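Long-range contact in major capsid protein (Paramecium bursaria Chlorella virus 1, PDB 5TIP), which self-assembles as trimers into the large icosahedral, glycosylated capsid of an algal DNA virus: residues L380-P392 and N398-L410. Residues are numbered along the deposited sequence; the frame is centred on the assembly and turned at random.
Sequences LTYKTCSIDATSP and NTETVTANTATLL. With BGC (beta-D-glucopyranose), chain G; BGC (beta-D-glucopyranose), chain H; BGC (beta-D-glucopyranose), chain E; GLA (alpha-D-galactopyranose), chain B.
The Asn398 carboxamide takes the tip of Ile387 on one face, with CD1 lying 3.5 Å from CG almost straight above it, while ND2 is bonded covalently to a glucose and hydrogen-bonds to Ala394 O. With CG1 set beside the backbone N (chi1 -54°) and the chain extended beyond, Ile387 reaches both this amide and Val402 CG2. At the second sugar-bearing amide, Asn405, Ala389 CB sits 3.4 Å from OD1, nearly in line with the CG-OD1 bond; a small methyl suits this place, shared with Ala404 CB and Thr406 CG2. The carboxylate of Asp388 closes an Asx turn, its OD1 accepting from Thr390 N and OG1 on one face, and Thr390 OG1 also receives a bond from a galactose O3.

A parallel backbone ladder joins 384-387 to 401-405. Thr384 N binds Thr401 O, and Thr403 N returns to Thr384 O. A beta bulge then shifts the register: Ile387 N reaches Thr403 O and Asn405 N meets Ile387 O. There Cys385 centres an inverse gamma turn, its O buried with no hydrogen-bond partner in the model; Asn405 CA makes a CA-H...O contact at 3.3 Å. Cys385 SG, compact and weakly polar, packs on Thr403 CG2 and Ala407 CB. Lys383 extends along the 400-402 backbone to its salt bridge with Glu307.

Strand 376-387, helix 392-395 and strand 402-404 form a short beta-alpha-beta unit, carrying glycans on Asn398 and Asn405, in the second jelly roll of this double-jelly-roll protein.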
# COMPACT_ATOMS: atom_id res chain seq x y z
N LEU A 380 4.90 24.15 -23.22
CA LEU A 380 5.28 22.77 -23.50
C LEU A 380 6.37 22.72 -24.56
O LEU A 380 6.47 23.61 -25.41
CB LEU A 380 4.07 21.95 -23.99
CG LEU A 380 2.89 21.83 -23.03
CD1 LEU A 380 1.75 21.07 -23.70
CD2 LEU A 380 3.31 21.13 -21.75
N THR A 381 7.20 21.68 -24.48
CA THR A 381 8.19 21.39 -25.50
C THR A 381 8.22 19.88 -25.71
O THR A 381 8.38 19.12 -24.74
CB THR A 381 9.59 21.89 -25.10
OG1 THR A 381 9.56 23.32 -24.98
CG2 THR A 381 10.62 21.51 -26.16
N TYR A 382 8.06 19.45 -26.95
CA TYR A 382 7.94 18.04 -27.27
C TYR A 382 9.28 17.47 -27.71
O TYR A 382 10.17 18.18 -28.18
CB TYR A 382 6.90 17.82 -28.38
CG TYR A 382 5.53 18.37 -28.03
CD1 TYR A 382 4.69 17.70 -27.16
CD2 TYR A 382 5.09 19.58 -28.56
CE1 TYR A 382 3.45 18.20 -26.83
CE2 TYR A 382 3.85 20.09 -28.25
CZ TYR A 382 3.04 19.40 -27.38
OH TYR A 382 1.80 19.90 -27.05
N LYS A 383 9.41 16.16 -27.54
CA LYS A 383 10.58 15.46 -28.04
C LYS A 383 10.54 15.38 -29.56
O LYS A 383 9.50 15.60 -30.19
CB LYS A 383 10.66 14.05 -27.45
CG LYS A 383 10.69 14.01 -25.93
CD LYS A 383 10.69 12.57 -25.44
CE LYS A 383 10.64 12.50 -23.92
NZ LYS A 383 10.56 11.10 -23.44
N THR A 384 11.69 15.07 -30.15
CA THR A 384 11.77 14.84 -31.59
C THR A 384 11.35 13.40 -31.86
O THR A 384 12.07 12.46 -31.51
CB THR A 384 13.18 15.11 -32.11
OG1 THR A 384 13.54 16.46 -31.82
CG2 THR A 384 13.24 14.89 -33.61
N CYS A 385 10.18 13.23 -32.47
CA CYS A 385 9.63 11.90 -32.74
C CYS A 385 10.33 11.31 -33.96
O CYS A 385 9.75 11.10 -35.03
CB CYS A 385 8.12 11.99 -32.95
SG CYS A 385 7.27 12.97 -31.69
N SER A 386 11.62 11.02 -33.78
CA SER A 386 12.47 10.59 -34.88
C SER A 386 12.89 9.12 -34.79
O SER A 386 13.52 8.63 -35.73
CB SER A 386 13.73 11.46 -34.94
OG SER A 386 14.45 11.40 -33.72
N ILE A 387 12.56 8.42 -33.71
CA ILE A 387 12.97 7.03 -33.55
C ILE A 387 12.06 6.13 -34.37
O ILE A 387 10.84 6.34 -34.43
CB ILE A 387 12.94 6.62 -32.07
CG1 ILE A 387 13.77 7.58 -31.22
CG2 ILE A 387 13.44 5.20 -31.91
CD1 ILE A 387 13.72 7.25 -29.75
N ASP A 388 12.65 5.13 -35.02
CA ASP A 388 11.87 4.14 -35.75
C ASP A 388 11.14 3.28 -34.73
O ASP A 388 11.76 2.55 -33.97
CB ASP A 388 12.78 3.30 -36.64
CG ASP A 388 12.03 2.23 -37.43
OD1 ASP A 388 10.79 2.12 -37.30
OD2 ASP A 388 12.69 1.49 -38.18
N ALA A 389 9.81 3.37 -34.73
CA ALA A 389 9.02 2.65 -33.74
C ALA A 389 8.98 1.15 -33.99
O ALA A 389 8.65 0.39 -33.07
CB ALA A 389 7.59 3.21 -33.71
N THR A 390 9.31 0.70 -35.20
CA THR A 390 9.29 -0.72 -35.52
C THR A 390 10.60 -1.42 -35.16
O THR A 390 10.68 -2.65 -35.29
CB THR A 390 9.01 -0.93 -37.01
OG1 THR A 390 10.14 -0.50 -37.77
CG2 THR A 390 7.79 -0.12 -37.42
N SER A 391 11.61 -0.68 -34.71
CA SER A 391 12.90 -1.28 -34.40
C SER A 391 13.06 -1.39 -32.90
O SER A 391 13.17 -0.35 -32.22
CB SER A 391 14.02 -0.45 -35.01
OG SER A 391 15.29 -0.97 -34.64
N PRO A 392 13.10 -2.60 -32.33
CA PRO A 392 13.36 -2.71 -30.89
C PRO A 392 14.72 -2.18 -30.48
O PRO A 392 14.86 -1.62 -29.39
CB PRO A 392 13.23 -4.22 -30.62
CG PRO A 392 12.51 -4.77 -31.81
CD PRO A 392 12.88 -3.90 -32.96
N ASN A 398 18.02 4.65 -26.98
CA ASN A 398 18.10 5.99 -27.55
C ASN A 398 18.27 7.00 -26.42
O ASN A 398 18.46 6.64 -25.26
CB ASN A 398 16.86 6.29 -28.41
CG ASN A 398 17.22 6.69 -29.82
OD1 ASN A 398 17.64 7.82 -30.07
ND2 ASN A 398 17.06 5.76 -30.75
N THR A 399 18.20 8.28 -26.78
CA THR A 399 18.53 9.38 -25.90
C THR A 399 17.26 9.97 -25.27
O THR A 399 16.15 9.48 -25.46
CB THR A 399 19.31 10.45 -26.67
OG1 THR A 399 18.50 10.95 -27.74
CG2 THR A 399 20.58 9.85 -27.25
N GLU A 400 17.45 11.04 -24.50
CA GLU A 400 16.38 11.54 -23.63
C GLU A 400 15.35 12.38 -24.36
O GLU A 400 14.16 12.33 -24.02
CB GLU A 400 16.98 12.36 -22.48
CG GLU A 400 15.94 12.89 -21.50
CD GLU A 400 16.50 13.94 -20.56
OE1 GLU A 400 17.65 14.39 -20.77
OE2 GLU A 400 15.78 14.33 -19.61
N THR A 401 15.76 13.15 -25.37
CA THR A 401 14.89 14.15 -25.98
C THR A 401 14.22 13.66 -27.25
O THR A 401 13.72 14.47 -28.04
CB THR A 401 15.69 15.43 -26.27
OG1 THR A 401 16.76 15.13 -27.17
CG2 THR A 401 16.25 16.00 -24.98
N VAL A 402 14.19 12.34 -27.48
CA VAL A 402 13.56 11.77 -28.66
C VAL A 402 12.59 10.67 -28.25
O VAL A 402 12.70 10.09 -27.16
CB VAL A 402 14.59 11.23 -29.67
CG1 VAL A 402 15.38 12.37 -30.29
CG2 VAL A 402 15.53 10.24 -28.99
N THR A 403 11.64 10.39 -29.13
CA THR A 403 10.67 9.33 -28.93
C THR A 403 10.32 8.72 -30.28
O THR A 403 10.83 9.15 -31.32
CB THR A 403 9.42 9.84 -28.21
OG1 THR A 403 8.52 8.74 -27.97
CG2 THR A 403 8.71 10.89 -29.05
N ALA A 404 9.47 7.70 -30.26
CA ALA A 404 9.09 7.00 -31.48
C ALA A 404 8.31 7.92 -32.41
O ALA A 404 7.59 8.82 -31.98
CB ALA A 404 8.26 5.76 -31.15
N ASN A 405 8.45 7.67 -33.71
CA ASN A 405 7.77 8.49 -34.71
C ASN A 405 6.25 8.35 -34.63
O ASN A 405 5.53 9.19 -35.17
CB ASN A 405 8.24 8.14 -36.12
CG ASN A 405 7.72 6.79 -36.59
OD1 ASN A 405 7.58 5.85 -35.81
ND2 ASN A 405 7.38 6.72 -37.87
N THR A 406 5.75 7.30 -33.98
CA THR A 406 4.32 7.13 -33.83
C THR A 406 3.72 8.05 -32.78
O THR A 406 2.50 8.07 -32.61
CB THR A 406 3.99 5.68 -33.45
OG1 THR A 406 4.68 5.34 -32.24
CG2 THR A 406 4.43 4.73 -34.56
N ALA A 407 4.55 8.83 -32.08
CA ALA A 407 4.07 9.76 -31.07
C ALA A 407 3.32 10.94 -31.66
O ALA A 407 2.65 11.66 -30.91
CB ALA A 407 5.24 10.27 -30.23
N THR A 408 3.40 11.15 -32.98
CA THR A 408 2.69 12.25 -33.62
C THR A 408 1.18 12.06 -33.59
O THR A 408 0.45 13.01 -33.90
CB THR A 408 3.16 12.41 -35.06
OG1 THR A 408 3.01 11.17 -35.76
CG2 THR A 408 4.62 12.84 -35.09
N LEU A 409 0.69 10.88 -33.23
CA LEU A 409 -0.74 10.65 -33.11
C LEU A 409 -1.31 11.13 -31.78
O LEU A 409 -2.53 11.18 -31.63
CB LEU A 409 -1.06 9.17 -33.30
CG LEU A 409 -0.71 8.54 -34.65
CD1 LEU A 409 -1.21 7.10 -34.71
CD2 LEU A 409 -1.28 9.36 -35.78
N LEU A 410 -0.45 11.48 -30.82
CA LEU A 410 -0.89 11.98 -29.52
C LEU A 410 -1.22 13.47 -29.66
O LEU A 410 -0.48 14.36 -29.24
CB LEU A 410 0.18 11.75 -28.47
CG LEU A 410 0.67 10.31 -28.29
CD1 LEU A 410 1.82 10.25 -27.29
CD2 LEU A 410 -0.46 9.40 -27.85
C2 BGC G . 18.88 5.02 -32.14
C3 BGC G . 19.56 5.15 -33.50
C4 BGC G . 18.50 5.23 -34.59
C5 BGC G . 17.51 6.35 -34.29
C6 BGC G . 16.44 6.43 -35.37
C1 BGC G . 17.81 6.10 -31.94
O2 BGC G . 19.86 5.12 -31.11
O3 BGC G . 20.36 3.99 -33.73
O4 BGC G . 19.12 5.45 -35.86
O5 BGC G . 16.89 6.13 -33.03
O6 BGC G . 15.63 5.24 -35.33
C2 BGC H . 5.78 5.89 -39.36
C3 BGC H . 5.26 4.67 -40.11
C4 BGC H . 6.41 3.76 -40.51
C5 BGC H . 7.35 3.50 -39.34
C6 BGC H . 8.55 2.68 -39.80
C1 BGC H . 6.75 5.47 -38.24
O2 BGC H . 4.68 6.60 -38.79
O3 BGC H . 4.60 5.07 -41.33
O4 BGC H . 5.88 2.51 -40.98
O5 BGC H . 7.81 4.71 -38.76
O6 BGC H . 9.29 3.41 -40.78
C2 BGC E . 9.38 -6.20 -36.35
C3 BGC E . 9.89 -7.56 -36.81
C4 BGC E . 10.99 -8.02 -35.87
C5 BGC E . 10.53 -7.97 -34.42
C6 BGC E . 11.69 -8.34 -33.50
C1 BGC E . 8.97 -6.22 -34.89
O2 BGC E . 8.27 -5.81 -37.16
O3 BGC E . 10.45 -7.43 -38.12
O4 BGC E . 11.39 -9.36 -36.21
O5 BGC E . 10.06 -6.66 -34.08
O6 BGC E . 11.27 -8.24 -32.13
C1 GLA B . 10.00 -5.21 -41.67
C2 GLA B . 10.68 -3.84 -41.56
C3 GLA B . 10.13 -3.08 -40.36
C4 GLA B . 8.61 -2.99 -40.44
C5 GLA B . 8.04 -4.39 -40.56
C6 GLA B . 6.52 -4.34 -40.69
O2 GLA B . 12.09 -4.02 -41.37
O3 GLA B . 10.70 -1.76 -40.33
O4 GLA B . 8.23 -2.20 -41.58
O5 GLA B . 8.58 -5.06 -41.70
O6 GLA B . 6.03 -5.68 -40.82
O HOH W 1 12.75 10.08 -23.56
O HOH W 2 15.28 16.40 -29.49